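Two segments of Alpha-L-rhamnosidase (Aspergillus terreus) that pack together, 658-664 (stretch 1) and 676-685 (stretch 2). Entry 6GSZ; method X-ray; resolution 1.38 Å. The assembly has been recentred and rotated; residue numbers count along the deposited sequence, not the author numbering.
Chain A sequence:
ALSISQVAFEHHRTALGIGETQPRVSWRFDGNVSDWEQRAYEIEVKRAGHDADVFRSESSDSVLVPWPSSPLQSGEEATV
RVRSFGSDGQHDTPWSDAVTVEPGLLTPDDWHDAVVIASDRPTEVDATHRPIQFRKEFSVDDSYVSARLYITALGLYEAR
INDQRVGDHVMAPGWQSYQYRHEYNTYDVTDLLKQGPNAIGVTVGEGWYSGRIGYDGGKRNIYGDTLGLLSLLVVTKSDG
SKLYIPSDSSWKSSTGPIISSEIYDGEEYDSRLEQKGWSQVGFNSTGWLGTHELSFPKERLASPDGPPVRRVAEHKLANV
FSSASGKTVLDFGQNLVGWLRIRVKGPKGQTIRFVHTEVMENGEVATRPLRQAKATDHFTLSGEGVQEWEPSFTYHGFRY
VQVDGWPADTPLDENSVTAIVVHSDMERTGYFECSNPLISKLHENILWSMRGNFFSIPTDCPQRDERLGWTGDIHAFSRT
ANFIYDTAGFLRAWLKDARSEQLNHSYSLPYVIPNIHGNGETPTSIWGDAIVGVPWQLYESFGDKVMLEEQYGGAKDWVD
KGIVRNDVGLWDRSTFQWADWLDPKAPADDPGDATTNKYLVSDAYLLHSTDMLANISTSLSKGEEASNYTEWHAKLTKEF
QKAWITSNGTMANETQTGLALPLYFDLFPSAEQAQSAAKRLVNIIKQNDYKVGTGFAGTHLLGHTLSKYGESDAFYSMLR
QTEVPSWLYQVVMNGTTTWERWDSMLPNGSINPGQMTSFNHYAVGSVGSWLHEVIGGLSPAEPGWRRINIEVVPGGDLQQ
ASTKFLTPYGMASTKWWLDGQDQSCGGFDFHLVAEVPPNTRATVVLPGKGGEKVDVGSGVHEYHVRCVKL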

ATOM      1  N   GLY A 658      24.770  -4.253 -13.798  1.00 13.84           N
ATOM      2  CA  GLY A 658      25.610  -3.350 -14.564  1.00 14.15           C
ATOM      3  C   GLY A 658      25.272  -3.283 -16.056  1.00 14.15           C
ATOM      4  O   GLY A 658      25.420  -2.204 -16.658  1.00 14.98           O
ATOM      5  N   LEU A 659      24.771  -4.399 -16.598  1.00 14.31           N
ATOM      6  CA  LEU A 659      24.278  -4.430 -17.963  1.00 14.31           C
ATOM      7  C   LEU A 659      22.798  -4.031 -18.023  1.00 14.12           C
ATOM      8  O   LEU A 659      22.372  -3.350 -18.936  1.00 13.98           O
ATOM      9  CB  LEU A 659      24.493  -5.825 -18.537  1.00 14.67           C
ATOM     10  CG  LEU A 659      25.936  -6.111 -18.933  1.00 15.81           C
ATOM     11  CD1 LEU A 659      26.191  -7.595 -18.900  1.00 17.62           C
ATOM     12  CD2 LEU A 659      26.259  -5.516 -20.288  1.00 19.45           C
ATOM     13  N   ALA A 660      21.966  -4.538 -17.107  1.00 13.80           N
ATOM     14  CA  ALA A 660      20.512  -4.336 -17.241  1.00 12.97           C
ATOM     15  C   ALA A 660      20.165  -2.840 -17.197  1.00 13.81           C
ATOM     16  O   ALA A 660      19.301  -2.353 -17.934  1.00 13.59           O
ATOM     17  CB  ALA A 660      19.758  -5.088 -16.183  1.00 14.87           C
ATOM     18  N   LEU A 661      20.805  -2.082 -16.303  1.00 13.41           N
ATOM     19  CA  LEU A 661      20.432  -0.656 -16.184  1.00 12.80           C
ATOM     20  C   LEU A 661      20.677   0.142 -17.463  1.00 11.93           C
ATOM     21  O   LEU A 661      19.736   0.819 -17.923  1.00 12.88           O
ATOM     22  CB  LEU A 661      21.081  -0.018 -14.956  1.00 12.93           C
ATOM     23  CG  LEU A 661      20.729  -0.638 -13.615  1.00 13.45           C
ATOM     24  CD1 LEU A 661      21.414   0.107 -12.485  1.00 14.57           C
ATOM     25  CD2 LEU A 661      19.220  -0.667 -13.401  1.00 13.42           C
ATOM     26  N   PRO A 662      21.899   0.152 -18.048  1.00 12.78           N
ATOM     27  CA  PRO A 662      22.054   0.900 -19.290  1.00 12.71           C
ATOM     28  C   PRO A 662      21.227   0.340 -20.466  1.00 13.80           C
ATOM     29  O   PRO A 662      20.858   1.101 -21.327  1.00 14.21           O
ATOM     30  CB  PRO A 662      23.567   0.852 -19.530  1.00 12.95           C
ATOM     31  CG  PRO A 662      23.994  -0.424 -18.843  1.00 13.60           C
ATOM     32  CD  PRO A 662      23.166  -0.454 -17.583  1.00 12.95           C
ATOM     33  N   LEU A 663      20.896  -0.952 -20.454  1.00 13.55           N
ATOM     34  CA  LEU A 663      20.007  -1.498 -21.457  1.00 14.16           C
ATOM     35  C   LEU A 663      18.592  -0.947 -21.286  1.00 14.50           C
ATOM     36  O   LEU A 663      17.976  -0.474 -22.242  1.00 16.18           O
ATOM     37  CB  LEU A 663      20.016  -3.024 -21.399  1.00 14.06           C
ATOM     38  CG  LEU A 663      21.286  -3.676 -21.956  1.00 13.41           C
ATOM     39  CD1 LEU A 663      21.309  -5.163 -21.617  1.00 15.65           C
ATOM     40  CD2 LEU A 663      21.388  -3.462 -23.455  1.00 14.39           C
ATOM     41  N   TYR A 664      18.050  -0.979 -20.069  1.00 13.57           N
ATOM     42  CA  TYR A 664      16.665  -0.542 -19.887  1.00 12.36           C
ATOM     43  C   TYR A 664      16.547   0.980 -20.059  1.00 11.81           C
ATOM     44  O   TYR A 664      15.514   1.492 -20.550  1.00 13.88           O
ATOM     45  CB  TYR A 664      16.151  -0.943 -18.502  1.00 13.50           C
ATOM     46  CG  TYR A 664      14.660  -0.883 -18.406  1.00 15.76           C
ATOM     47  CD1 TYR A 664      13.882  -1.803 -19.071  1.00 17.45           C
ATOM     48  CD2 TYR A 664      14.031   0.142 -17.722  1.00 18.00           C
ATOM     49  CE1 TYR A 664      12.502  -1.718 -19.047  1.00 18.11           C
ATOM     50  CE2 TYR A 664      12.652   0.243 -17.685  1.00 18.94           C
ATOM     51  CZ  TYR A 664      11.887  -0.712 -18.336  1.00 17.33           C
ATOM     52  OH  TYR A 664      10.534  -0.653 -18.361  1.00 21.44           O
ATOM     53  N   SER A 676      24.613  -5.893 -28.585  1.00 16.10           N
ATOM     54  CA  SER A 676      25.756  -6.700 -28.166  1.00 18.07           C
ATOM     55  C   SER A 676      25.722  -6.897 -26.648  1.00 16.33           C
ATOM     56  O   SER A 676      25.950  -8.000 -26.170  1.00 16.70           O
ATOM     57  CB  SER A 676      27.082  -6.077 -28.600  1.00 18.94           C
ATOM     58  OG  SER A 676      27.189  -6.122 -30.006  1.00 23.60           O
ATOM     59  N   ALA A 677      25.440  -5.807 -25.914  1.00 15.88           N
ATOM     60  CA  ALA A 677      25.357  -5.871 -24.429  1.00 15.80           C
ATOM     61  C   ALA A 677      24.235  -6.827 -23.982  1.00 14.84           C
ATOM     62  O   ALA A 677      24.401  -7.615 -23.022  1.00 17.58           O
ATOM     63  CB  ALA A 677      25.200  -4.474 -23.911  1.00 16.39           C
ATOM     64  N   ALA A 678      23.093  -6.792 -24.660  1.00 14.82           N
ATOM     65  CA  ALA A 678      21.955  -7.722 -24.344  1.00 15.36           C
ATOM     66  C   ALA A 678      22.404  -9.177 -24.483  1.00 16.83           C
ATOM     67  O   ALA A 678      22.083 -10.030 -23.658  1.00 16.67           O
ATOM     68  CB  ALA A 678      20.719  -7.431 -25.154  1.00 16.60           C
ATOM     69  N   LYS A 679      23.121  -9.493 -25.566  1.00 16.87           N
ATOM     70  CA  LYS A 679      23.606 -10.876 -25.723  1.00 17.57           C
ATOM     71  C   LYS A 679      24.626 -11.239 -24.620  1.00 16.29           C
ATOM     72  O   LYS A 679      24.638 -12.401 -24.149  1.00 18.96           O
ATOM     73  CB  LYS A 679      24.159 -11.072 -27.134  1.00 19.20           C
ATOM     74  CG  LYS A 679      23.133 -10.984 -28.253  1.00 22.36           C
ATOM     75  CD  LYS A 679      22.125 -12.087 -28.193  1.00 27.40           C
ATOM     76  CE  LYS A 679      21.196 -12.127 -29.385  1.00 33.04           C
ATOM     77  NZ  LYS A 679      20.183 -13.195 -29.169  1.00 33.96           N
ATOM     78  N   ARG A 680      25.473 -10.292 -24.206  1.00 15.86           N
ATOM     79  CA  ARG A 680      26.400 -10.572 -23.113  1.00 17.09           C
ATOM     80  C   ARG A 680      25.659 -10.777 -21.792  1.00 17.61           C
ATOM     81  O   ARG A 680      26.064 -11.641 -21.006  1.00 18.50           O
ATOM     82  CB  ARG A 680      27.427  -9.452 -22.932  1.00 17.39           C
ATOM     83  CG  ARG A 680      28.374  -9.325 -24.106  1.00 18.79           C
ATOM     84  CD  ARG A 680      29.648  -8.583 -23.766  1.00 19.27           C
ATOM     85  NE  ARG A 680      29.432  -7.286 -23.162  1.00 18.33           N
ATOM     86  CZ  ARG A 680      29.092  -6.170 -23.776  1.00 18.32           C
ATOM     87  NH1 ARG A 680      28.990  -6.151 -25.105  1.00 19.92           N
ATOM     88  NH2 ARG A 680      28.822  -5.089 -23.050  1.00 17.57           N
ATOM     89  N   LEU A 681      24.567 -10.028 -21.583  1.00 16.79           N
ATOM     90  CA  LEU A 681      23.742 -10.214 -20.377  1.00 14.87           C
ATOM     91  C   LEU A 681      23.202 -11.652 -20.330  1.00 16.04           C
ATOM     92  O   LEU A 681      23.272 -12.363 -19.292  1.00 17.56           O
ATOM     93  CB  LEU A 681      22.622  -9.160 -20.327  1.00 15.35           C
ATOM     94  CG  LEU A 681      21.631  -9.343 -19.172  1.00 15.89           C
ATOM     95  CD1 LEU A 681      22.302  -9.381 -17.779  1.00 16.97           C
ATOM     96  CD2 LEU A 681      20.579  -8.211 -19.207  1.00 17.50           C
ATOM     97  N   VAL A 682      22.654 -12.109 -21.456  1.00 16.05           N
ATOM     98  CA  VAL A 682      22.082 -13.471 -21.539  1.00 16.98           C
ATOM     99  C   VAL A 682      23.187 -14.506 -21.264  1.00 19.23           C
ATOM    100  O   VAL A 682      22.924 -15.502 -20.573  1.00 19.29           O
ATOM    101  CB  VAL A 682      21.411 -13.723 -22.898  1.00 18.54           C
ATOM    102  CG1 VAL A 682      21.069 -15.197 -23.093  1.00 21.23           C
ATOM    103  CG2 VAL A 682      20.175 -12.860 -23.064  1.00 19.96           C
ATOM    104  N   ASN A 683      24.394 -14.271 -21.792  1.00 18.30           N
ATOM    105  CA  ASN A 683      25.513 -15.184 -21.598  1.00 21.08           C
ATOM    106  C   ASN A 683      25.905 -15.257 -20.115  1.00 20.19           C
ATOM    107  O   ASN A 683      26.119 -16.381 -19.623  1.00 21.45           O
ATOM    108  CB  ASN A 683      26.712 -14.794 -22.463  1.00 27.65           C
ATOM    109  CG  ASN A 683      27.832 -15.806 -22.374  1.00 30.78           C
ATOM    110  OD1 ASN A 683      27.636 -16.966 -22.719  1.00 31.92           O
ATOM    111  ND2 ASN A 683      28.984 -15.389 -21.884  1.00 31.71           N
ATOM    112  N   ILE A 684      25.995 -14.101 -19.437  1.00 19.95           N
ATOM    113  CA  ILE A 684      26.333 -14.053 -17.987  1.00 17.91           C
ATOM    114  C   ILE A 684      25.274 -14.823 -17.182  1.00 19.31           C
ATOM    115  O   ILE A 684      25.635 -15.569 -16.264  1.00 20.34           O
ATOM    116  CB  ILE A 684      26.468 -12.591 -17.500  1.00 22.44           C
ATOM    117  CG1 ILE A 684      27.798 -11.988 -17.956  1.00 26.37           C
ATOM    118  CG2 ILE A 684      26.284 -12.501 -15.992  1.00 28.93           C
ATOM    119  CD1 ILE A 684      27.747 -10.485 -18.181  1.00 36.90           C
ATOM    120  N   ILE A 685      23.995 -14.637 -17.532  1.00 17.68           N
ATOM    121  CA  ILE A 685      22.901 -15.324 -16.861  1.00 17.79           C
ATOM    122  C   ILE A 685      23.026 -16.842 -17.059  1.00 19.79           C
ATOM    123  O   ILE A 685      22.883 -17.617 -16.123  1.00 18.22           O
ATOM    124  CB  ILE A 685      21.557 -14.758 -17.340  1.00 16.67           C
ATOM    125  CG1 ILE A 685      21.373 -13.322 -16.833  1.00 16.18           C
ATOM    126  CG2 ILE A 685      20.407 -15.672 -16.970  1.00 18.31           C
ATOM    127  CD1 ILE A 685      20.259 -12.544 -17.542  1.00 18.01           C
TER

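Two helices run roughly antiparallel, their N-to-C directions 149° apart and their axes 9.6 Å apart at closest approach. No hydrogen bond crosses between them; the contact is a matter of fit, with 325 Å² buried in all.

The main bump is Leu659. Its side chain, m at chi1 and t at chi2, drops as a knob into a hole formed by Ala677, Arg680, Leu681 and Ile684, a classic four-residue hollow on one helical face. Its two methyls reach different parts of the rim: CD2 lies 3.9 Å from CB of Ala677 and 3.8 Å from NH2 of Arg680, while CD1 packs 3.4 Å from CD1 of Ile684 and 3.9 Å from CA of Leu681. Arg680 can line an apolar hollow without stranding its charge, since NE and NH2 are hydrogen-bonded elsewhere in the structure.

One turn on, Leu663 also points toward the second helix and packs against Ala677, Ala678 and Leu681, with less of its surface covered. Its CD2 sits 4.0 Å from CB of Ala677, and its CD1 lies 3.8 Å from CA of Ala678, against the backbone itself, since that residue's CA-to-CB bond points away from the first helix. Leu681 answers from the second helix: its CD2 comes 4.0 Å from CD1 of Leu663 and 4.3 Å from CA of Ala660. The rule is a leucine knob in a hollow with one small corner, Ala677, and larger side chains at the others, with a second leucine packed one turn on.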